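Local coordinates for glutathione s-transferase (Oryza sativa, PDB 1OYJ), which conjugates reduced glutathione to a wide range of hydrophobic electrophiles, herbicides among them, as a tau-class plant glutathione transferase, at the interface of chains A and B. Residues are numbered along the deposited sequence; one frame, centred on the assembly and turned at random. Chains: chain A/B, glutathione s-transferase.

The interface of chains A and B. Residues chain A 96, 99; chain B 64-66, 75.
A:Tyr99 of one subunit lies against B:Arg64 of the other, where two copies of a tau-class glutathione transferase meet about a two-fold axis. In this family the thioredoxin-like N-terminal domain of one subunit packs on the helical domain of its neighbour; here strand 64-67 and helix 69-79 of chain B receive the start of helix 97-124 of chain A. The site is a worked example of how one aromatic ring can pair stacking with a hydrogen bond at its tip. The side chain of A:Tyr99 leaves its helix with CG anti to the backbone N (chi1 -168°), and its CB already lies 3.7 Å from the guanidinium nitrogen NH2 of B:Arg64. CG and CD2 come next against one face of the guanidinium, CD2 of A:Tyr99 being 3.5 Å from NH1 of B:Arg64; the two flat groups are stacked, their planes 24° apart, with the overlap shifted toward the rim. CE1 of A:Tyr99 touches CB of B:Arg64 on the stacked face, while CG2 of B:Val66 comes past CD1 and CE1 from the other side of the ring plane, 3.7 Å from CE1 of A:Tyr99. Within chain B, the same methyl sits over the centre of the B:Tyr75 ring. At the tip, the phenolic OH of A:Tyr99 donates a hydrogen bond to the backbone O of B:Pro65 at 2.6 Å, arriving 21° out of the carbonyl plane. A phenylalanine in place of A:Tyr99 would probably keep the stack but leave that strand carbonyl without its cross-subunit donor. The far end of B:Arg64, whose chain bends at chi3, meets A:Asp96 tip to tip in a salt bridge that is likely to restrain the guanidinium from turning. Carboxylate and guanidinium are nearly coplanar, and NH1 of B:Arg64 reaches the syn side of both oxygens, with a straighter bond to OD2 of A:Asp96 at 2.8 Å; the modelled NH2 to OD1 separation is too short to be reliable.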
# COMPACT_ATOMS: atom_id res chain seq x y z
N ASP A 96 -20.94 -4.20 -9.11
CA ASP A 96 -19.78 -4.97 -8.67
C ASP A 96 -18.61 -4.00 -8.34
O ASP A 96 -17.47 -4.38 -8.26
CB ASP A 96 -19.36 -6.04 -9.68
CG ASP A 96 -18.58 -7.16 -9.01
OD1 ASP A 96 -18.91 -7.52 -7.83
OD2 ASP A 96 -17.62 -7.75 -9.58
N TYR A 99 -16.17 -4.81 -5.45
CA TYR A 99 -15.23 -5.87 -5.70
C TYR A 99 -14.17 -5.41 -6.72
O TYR A 99 -13.00 -5.71 -6.60
CB TYR A 99 -15.90 -7.14 -6.16
CG TYR A 99 -14.95 -8.33 -6.14
CD1 TYR A 99 -14.63 -8.94 -4.97
CD2 TYR A 99 -14.42 -8.83 -7.30
CE1 TYR A 99 -13.77 -10.05 -4.92
CE2 TYR A 99 -13.50 -9.91 -7.29
CZ TYR A 99 -13.22 -10.53 -6.10
OH TYR A 99 -12.38 -11.62 -6.01
N ARG B 64 -16.05 -14.99 -3.44
CA ARG B 64 -15.05 -14.13 -4.11
C ARG B 64 -13.98 -13.63 -3.13
O ARG B 64 -14.33 -13.11 -2.10
CB ARG B 64 -15.76 -12.98 -4.81
CG ARG B 64 -16.88 -13.44 -5.73
CD ARG B 64 -17.21 -12.43 -6.77
NE ARG B 64 -17.99 -11.32 -6.23
CZ ARG B 64 -18.17 -10.20 -6.85
NH1 ARG B 64 -17.60 -10.04 -8.04
NH2 ARG B 64 -18.94 -9.27 -6.34
N PRO B 65 -12.71 -13.84 -3.45
CA PRO B 65 -11.61 -13.52 -2.55
C PRO B 65 -11.18 -12.10 -2.62
O PRO B 65 -11.12 -11.51 -3.70
CB PRO B 65 -10.46 -14.37 -3.05
CG PRO B 65 -10.74 -14.61 -4.59
CD PRO B 65 -12.26 -14.60 -4.66
N VAL B 66 -10.88 -11.57 -1.44
CA VAL B 66 -10.29 -10.26 -1.37
C VAL B 66 -9.05 -10.44 -0.46
O VAL B 66 -9.18 -10.95 0.65
CB VAL B 66 -11.28 -9.26 -0.78
CG1 VAL B 66 -10.61 -7.92 -0.65
CG2 VAL B 66 -12.51 -9.15 -1.59
N TYR B 75 -12.61 -2.72 1.46
CA TYR B 75 -13.68 -3.51 0.86
C TYR B 75 -14.88 -3.56 1.84
O TYR B 75 -16.01 -3.40 1.41
CB TYR B 75 -13.22 -4.92 0.61
CG TYR B 75 -14.31 -5.78 0.06
CD1 TYR B 75 -14.68 -5.63 -1.26
CD2 TYR B 75 -15.02 -6.69 0.87
CE1 TYR B 75 -15.73 -6.32 -1.81
CE2 TYR B 75 -16.04 -7.46 0.29
CZ TYR B 75 -16.40 -7.27 -1.03
OH TYR B 75 -17.46 -8.01 -1.62